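ESSB (Geobacillus thermodenitrificans, PDB 2YNQ) is an integral membrane component of the type VII secretion system, probably helping to export WXG100-type proteins, and is represented here by its extracellular fragment. Local coordinates at residues Tyr80-Leu93 with Leu104-Ile116. Sequence-based numbering, arbitrary orientation.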
loop_
_atom_site.group_PDB
_atom_site.type_symbol
_atom_site.label_atom_id
_atom_site.label_comp_id
_atom_site.label_asym_id
_atom_site.label_seq_id
_atom_site.Cartn_x
_atom_site.Cartn_y
_atom_site.Cartn_z
ATOM N N TYR D 80 8.356 -13.816 2.998
ATOM C CA TYR D 80 7.028 -13.305 2.683
ATOM C C TYR D 80 7.105 -11.848 2.219
ATOM O O TYR D 80 6.620 -11.513 1.140
ATOM C CB TYR D 80 6.109 -13.400 3.889
ATOM C CG TYR D 80 4.784 -12.728 3.642
ATOM C CD1 TYR D 80 3.727 -13.437 3.093
ATOM C CD2 TYR D 80 4.584 -11.373 3.946
ATOM C CE1 TYR D 80 2.494 -12.821 2.849
ATOM C CE2 TYR D 80 3.354 -10.753 3.711
ATOM C CZ TYR D 80 2.314 -11.489 3.155
ATOM O OH TYR D 80 1.080 -10.921 2.900
ATOM N N TRP D 81 7.721 -10.988 3.029
ATOM C CA TRP D 81 7.745 -9.565 2.712
ATOM C C TRP D 81 8.600 -9.237 1.502
ATOM O O TRP D 81 8.288 -8.306 0.747
ATOM C CB TRP D 81 8.136 -8.730 3.941
ATOM C CG TRP D 81 6.977 -8.681 4.907
ATOM C CD1 TRP D 81 6.876 -9.320 6.112
ATOM C CD2 TRP D 81 5.719 -8.003 4.699
ATOM N NE1 TRP D 81 5.639 -9.068 6.673
ATOM C CE2 TRP D 81 4.921 -8.248 5.834
ATOM C CE3 TRP D 81 5.204 -7.201 3.669
ATOM C CZ2 TRP D 81 3.623 -7.728 5.967
ATOM C CZ3 TRP D 81 3.916 -6.682 3.800
ATOM C CH2 TRP D 81 3.142 -6.949 4.943
ATOM N N ILE D 82 9.663 -10.010 1.297
ATOM C CA ILE D 82 10.500 -9.807 0.142
ATOM C C ILE D 82 9.705 -10.144 -1.129
ATOM O O ILE D 82 9.759 -9.397 -2.127
ATOM C CB ILE D 82 11.809 -10.636 0.223
ATOM C CG1 ILE D 82 12.722 -10.099 1.339
ATOM C CG2 ILE D 82 12.513 -10.647 -1.143
ATOM C CD1 ILE D 82 13.905 -11.040 1.753
ATOM N N TYR D 83 8.951 -11.239 -1.101
ATOM C CA TYR D 83 8.127 -11.574 -2.281
ATOM C C TYR D 83 6.983 -10.612 -2.495
ATOM O O TYR D 83 6.632 -10.299 -3.648
ATOM C CB TYR D 83 7.540 -12.975 -2.213
ATOM C CG TYR D 83 8.542 -14.087 -2.120
ATOM C CD1 TYR D 83 9.691 -14.109 -2.915
ATOM C CD2 TYR D 83 8.308 -15.155 -1.256
ATOM C CE1 TYR D 83 10.608 -15.168 -2.810
ATOM C CE2 TYR D 83 9.193 -16.206 -1.152
ATOM C CZ TYR D 83 10.345 -16.206 -1.928
ATOM O OH TYR D 83 11.195 -17.286 -1.800
ATOM N N ILE D 84 6.358 -10.178 -1.404
ATOM C CA ILE D 84 5.368 -9.119 -1.528
ATOM C C ILE D 84 6.050 -7.939 -2.202
ATOM O O ILE D 84 5.526 -7.401 -3.171
ATOM C CB ILE D 84 4.787 -8.653 -0.182
ATOM C CG1 ILE D 84 3.837 -9.708 0.409
ATOM C CG2 ILE D 84 4.090 -7.319 -0.366
ATOM C CD1 ILE D 84 2.465 -9.906 -0.348
ATOM N N GLY D 85 7.236 -7.554 -1.718
ATOM C CA GLY D 85 7.949 -6.399 -2.289
ATOM C C GLY D 85 8.287 -6.565 -3.768
ATOM O O GLY D 85 8.297 -5.598 -4.517
ATOM N N ARG D 86 8.565 -7.797 -4.194
ATOM C CA ARG D 86 8.958 -8.051 -5.580
ATOM C C ARG D 86 7.741 -8.351 -6.446
ATOM O O ARG D 86 7.878 -8.686 -7.613
ATOM C CB ARG D 86 9.982 -9.194 -5.677
ATOM C CG ARG D 86 11.290 -8.872 -5.029
ATOM C CD ARG D 86 12.333 -9.974 -5.112
ATOM N NE ARG D 86 13.657 -9.428 -4.752
ATOM C CZ ARG D 86 14.816 -10.063 -4.903
ATOM N NH1 ARG D 86 14.861 -11.290 -5.412
ATOM N NH2 ARG D 86 15.945 -9.453 -4.559
ATOM N N SER D 87 6.553 -8.204 -5.881
ATOM C CA SER D 87 5.317 -8.459 -6.615
ATOM C C SER D 87 5.223 -9.917 -7.056
ATOM O O SER D 87 4.799 -10.212 -8.170
ATOM C CB SER D 87 5.198 -7.518 -7.831
ATOM O OG SER D 87 5.183 -6.162 -7.410
ATOM N N GLN D 88 5.651 -10.818 -6.189
ATOM C CA GLN D 88 5.526 -12.240 -6.428
ATOM C C GLN D 88 4.478 -12.729 -5.449
ATOM O O GLN D 88 4.771 -13.495 -4.515
ATOM C CB GLN D 88 6.871 -12.941 -6.236
ATOM C CG GLN D 88 7.872 -12.614 -7.344
ATOM C CD GLN D 88 9.297 -13.110 -7.022
ATOM O OE1 GLN D 88 10.104 -12.369 -6.444
ATOM N NE2 GLN D 88 9.593 -14.372 -7.368
ATOM N N SER D 89 3.248 -12.250 -5.653
ATOM C CA SER D 89 2.159 -12.484 -4.673
ATOM C C SER D 89 1.824 -13.963 -4.553
ATOM O O SER D 89 1.509 -14.433 -3.467
ATOM C CB SER D 89 0.897 -11.676 -5.015
ATOM O OG SER D 89 0.584 -11.827 -6.393
ATOM N N GLU D 90 1.932 -14.689 -5.660
ATOM C CA GLU D 90 1.724 -16.149 -5.655
ATOM C C GLU D 90 2.671 -16.851 -4.682
ATOM O O GLU D 90 2.257 -17.700 -3.886
ATOM C CB GLU D 90 1.854 -16.694 -7.073
ATOM C CG GLU D 90 0.717 -16.158 -7.939
ATOM C CD GLU D 90 1.009 -16.145 -9.417
ATOM O OE1 GLU D 90 1.907 -15.432 -9.855
ATOM O OE2 GLU D 90 0.302 -16.837 -10.163
ATOM N N GLU D 91 3.935 -16.441 -4.723
ATOM C CA GLU D 91 4.955 -16.956 -3.843
ATOM C C GLU D 91 4.675 -16.525 -2.394
ATOM O O GLU D 91 4.742 -17.336 -1.474
ATOM C CB GLU D 91 6.306 -16.451 -4.347
ATOM C CG GLU D 91 7.469 -17.346 -4.109
ATOM C CD GLU D 91 7.293 -18.759 -4.654
ATOM O OE1 GLU D 91 7.528 -18.990 -5.858
ATOM O OE2 GLU D 91 6.986 -19.653 -3.843
ATOM N N ALA D 92 4.300 -15.265 -2.196
ATOM C CA ALA D 92 3.968 -14.766 -0.857
ATOM C C ALA D 92 2.706 -15.446 -0.302
ATOM O O ALA D 92 2.635 -15.782 0.897
ATOM C CB ALA D 92 3.807 -13.261 -0.884
ATOM N N LEU D 93 1.729 -15.675 -1.176
ATOM C CA LEU D 93 0.514 -16.377 -0.782
ATOM C C LEU D 93 0.800 -17.782 -0.267
ATOM O O LEU D 93 0.273 -18.175 0.769
ATOM C CB LEU D 93 -0.512 -16.409 -1.913
ATOM C CG LEU D 93 -1.822 -17.187 -1.698
ATOM C CD1 LEU D 93 -2.587 -16.697 -0.483
ATOM C CD2 LEU D 93 -2.707 -17.129 -2.938
ATOM N N LEU D 104 -1.833 -12.359 6.831
ATOM C CA LEU D 104 -0.847 -12.356 5.780
ATOM C C LEU D 104 -1.404 -13.050 4.543
ATOM O O LEU D 104 -1.141 -12.618 3.420
ATOM C CB LEU D 104 0.497 -12.954 6.243
ATOM C CG LEU D 104 1.334 -12.139 7.253
ATOM C CD1 LEU D 104 2.743 -12.707 7.378
ATOM C CD2 LEU D 104 1.419 -10.667 6.927
ATOM N N ILE D 105 -2.183 -14.106 4.737
ATOM C CA ILE D 105 -2.857 -14.762 3.614
ATOM C C ILE D 105 -3.803 -13.765 2.976
ATOM O O ILE D 105 -3.792 -13.580 1.758
ATOM C CB ILE D 105 -3.633 -16.041 4.032
ATOM C CG1 ILE D 105 -2.666 -17.077 4.634
ATOM C CG2 ILE D 105 -4.407 -16.612 2.838
ATOM C CD1 ILE D 105 -3.337 -18.288 5.341
ATOM N N VAL D 106 -4.587 -13.079 3.794
ATOM C CA VAL D 106 -5.499 -12.094 3.245
ATOM C C VAL D 106 -4.742 -11.019 2.474
ATOM O O VAL D 106 -5.137 -10.648 1.362
ATOM C CB VAL D 106 -6.382 -11.441 4.325
ATOM C CG1 VAL D 106 -7.095 -10.248 3.748
ATOM C CG2 VAL D 106 -7.370 -12.450 4.886
ATOM N N TYR D 107 -3.657 -10.516 3.050
ATOM C CA TYR D 107 -2.919 -9.447 2.377
ATOM C C TYR D 107 -2.351 -9.902 1.027
ATOM O O TYR D 107 -2.402 -9.167 0.027
ATOM C CB TYR D 107 -1.820 -8.911 3.271
ATOM C CG TYR D 107 -1.205 -7.670 2.717
ATOM C CD1 TYR D 107 -1.870 -6.443 2.814
ATOM C CD2 TYR D 107 0.034 -7.711 2.087
ATOM C CE1 TYR D 107 -1.316 -5.291 2.300
ATOM C CE2 TYR D 107 0.613 -6.556 1.578
ATOM C CZ TYR D 107 -0.066 -5.359 1.679
ATOM O OH TYR D 107 0.485 -4.224 1.141
ATOM N N ALA D 108 -1.840 -11.128 0.991
ATOM C CA ALA D 108 -1.312 -11.698 -0.232
ATOM C C ALA D 108 -2.422 -11.940 -1.266
ATOM O O ALA D 108 -2.234 -11.713 -2.463
ATOM C CB ALA D 108 -0.568 -12.975 0.083
ATOM N N LEU D 109 -3.591 -12.361 -0.787
ATOM C CA LEU D 109 -4.771 -12.534 -1.650
ATOM C C LEU D 109 -5.148 -11.210 -2.312
ATOM O O LEU D 109 -5.451 -11.165 -3.517
ATOM C CB LEU D 109 -5.945 -13.110 -0.863
ATOM C CG LEU D 109 -5.878 -14.624 -0.632
ATOM C CD1 LEU D 109 -6.846 -15.055 0.467
ATOM C CD2 LEU D 109 -6.099 -15.458 -1.941
ATOM N N LEU D 110 -5.099 -10.126 -1.529
ATOM C CA LEU D 110 -5.327 -8.783 -2.084
ATOM C C LEU D 110 -4.328 -8.398 -3.171
ATOM O O LEU D 110 -4.727 -7.900 -4.213
ATOM C CB LEU D 110 -5.366 -7.731 -0.984
ATOM C CG LEU D 110 -6.654 -7.775 -0.144
ATOM C CD1 LEU D 110 -6.482 -6.917 1.109
ATOM C CD2 LEU D 110 -7.937 -7.378 -0.935
ATOM N N LYS D 111 -3.035 -8.641 -2.955
ATOM C CA LYS D 111 -2.036 -8.346 -4.000
ATOM C C LYS D 111 -2.261 -9.243 -5.213
ATOM O O LYS D 111 -2.121 -8.810 -6.353
ATOM C CB LYS D 111 -0.605 -8.495 -3.470
ATOM C CG LYS D 111 -0.174 -7.420 -2.475
ATOM C CD LYS D 111 -0.402 -5.990 -3.006
ATOM C CE LYS D 111 0.398 -4.928 -2.254
ATOM N NZ LYS D 111 1.865 -4.882 -2.679
ATOM N N TYR D 112 -2.650 -10.490 -4.974
ATOM C CA TYR D 112 -2.902 -11.407 -6.064
ATOM C C TYR D 112 -4.129 -10.958 -6.872
ATOM O O TYR D 112 -4.157 -11.094 -8.105
ATOM C CB TYR D 112 -3.066 -12.833 -5.522
ATOM C CG TYR D 112 -3.308 -13.892 -6.559
ATOM C CD1 TYR D 112 -2.536 -13.972 -7.716
ATOM C CD2 TYR D 112 -4.299 -14.834 -6.373
ATOM C CE1 TYR D 112 -2.764 -14.988 -8.675
ATOM C CE2 TYR D 112 -4.545 -15.839 -7.309
ATOM C CZ TYR D 112 -3.778 -15.913 -8.454
ATOM O OH TYR D 112 -4.058 -16.911 -9.378
ATOM N N ARG D 113 -5.122 -10.405 -6.177
ATOM C CA ARG D 113 -6.296 -9.876 -6.845
ATOM C C ARG D 113 -5.877 -8.843 -7.888
ATOM O O ARG D 113 -6.307 -8.920 -9.038
ATOM C CB ARG D 113 -7.321 -9.313 -5.853
ATOM C CG ARG D 113 -8.731 -9.283 -6.433
ATOM C CD ARG D 113 -9.826 -8.980 -5.396
ATOM N NE ARG D 113 -10.265 -7.589 -5.432
ATOM C CZ ARG D 113 -11.020 -7.051 -6.392
ATOM N NH1 ARG D 113 -11.432 -7.774 -7.428
ATOM N NH2 ARG D 113 -11.365 -5.771 -6.307
ATOM N N GLU D 114 -5.003 -7.915 -7.497
ATOM C CA GLU D 114 -4.536 -6.860 -8.407
ATOM C C GLU D 114 -3.901 -7.451 -9.653
ATOM O O GLU D 114 -4.123 -6.968 -10.757
ATOM C CB GLU D 114 -3.496 -5.977 -7.735
ATOM C CG GLU D 114 -3.994 -5.003 -6.698
ATOM C CD GLU D 114 -2.830 -4.348 -5.963
ATOM O OE1 GLU D 114 -1.695 -4.375 -6.496
ATOM O OE2 GLU D 114 -3.031 -3.815 -4.851
ATOM N N GLN D 115 -3.111 -8.500 -9.461
ATOM C CA GLN D 115 -2.380 -9.114 -10.548
ATOM C C GLN D 115 -3.325 -9.792 -11.535
ATOM O O GLN D 115 -3.068 -9.815 -12.753
ATOM C CB GLN D 115 -1.362 -10.107 -10.002
ATOM C CG GLN D 115 -0.495 -10.728 -11.077
ATOM C CD GLN D 115 0.395 -11.825 -10.543
ATOM O OE1 GLN D 115 1.005 -11.691 -9.470
ATOM N NE2 GLN D 115 0.485 -12.921 -11.291
ATOM N N ILE D 116 -4.421 -10.336 -11.012
ATOM C CA ILE D 116 -5.455 -10.913 -11.868
ATOM C C ILE D 116 -6.135 -9.796 -12.652
ATOM O O ILE D 116 -6.253 -9.876 -13.876
ATOM C CB ILE D 116 -6.488 -11.741 -11.062
ATOM C CG1 ILE D 116 -5.814 -12.956 -10.399
ATOM C CG2 ILE D 116 -7.644 -12.192 -11.966
ATOM C CD1 ILE D 116 -5.334 -14.035 -11.379
HETATM O O HOH W 1 2.776 -7.589 -3.777
HETATM O O HOH W 2 1.876 -9.961 -7.624
HETATM O O HOH W 3 2.775 -9.586 -10.324
#
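Leu93 packs on Ala108, Tyr80 on Leu104 and Ser89 on Tyr112 where helix 102-118 lies against the helical hairpin formed by helices 75-85 and 89-99, part of the all-helical extracellular fragment. Segment 89-93 runs nearly antiparallel to 104-116 (160°, axes 8.6 Å apart at closest approach), and a small residue lets them come so close: the methyl of Ala108 is a knob in a hole made by Ala92, Leu93, Tyr80 and Ile84, with CB 3.7 Å from Leu93 CA. The branched end of Leu93 reaches past this alanine, its CD1 settling between Ile105 CG2 and Leu109 CG; a flexible, wholly apolar side chain suits so buried a place.

Tyr80 suits its place by joining a flat apolar ring to a polar hydroxyl. With CG anti to the backbone N (chi1 173°), the ring is carried to Leu104 and is sandwiched: Leu104 CD1 lies over the centre of one face, 4.1 Å from the ring centroid, in a CH-pi contact, while Ile84 CG1 covers the opposite face nearer the rim. The hydroxyl arrives at the edge of the Tyr107 ring, whose own OH bonds to Glu55, and donates to Leu104 O (2.8 Å). That carbonyl also accepts the helical bond from Ala108 N, so two donors hold it.

At the other end, a Schellman motif with Ser87 at positive phi closes helix 75-85 and turns the chain into helix 89-99. Ser89, compact enough to enter a hole between Ala108, Lys111, Tyr112 and Gln115, shares a water with Gln115 OE1, its OG 2.6 Å from that water. Nearer solvent, Glu90 lays CG against the Tyr112 ring, and NE2 of the poorly ordered Gln115 donates a hydrogen bond to Glu90 OE1 (3.2 Å), reaching it from above the carboxylate plane.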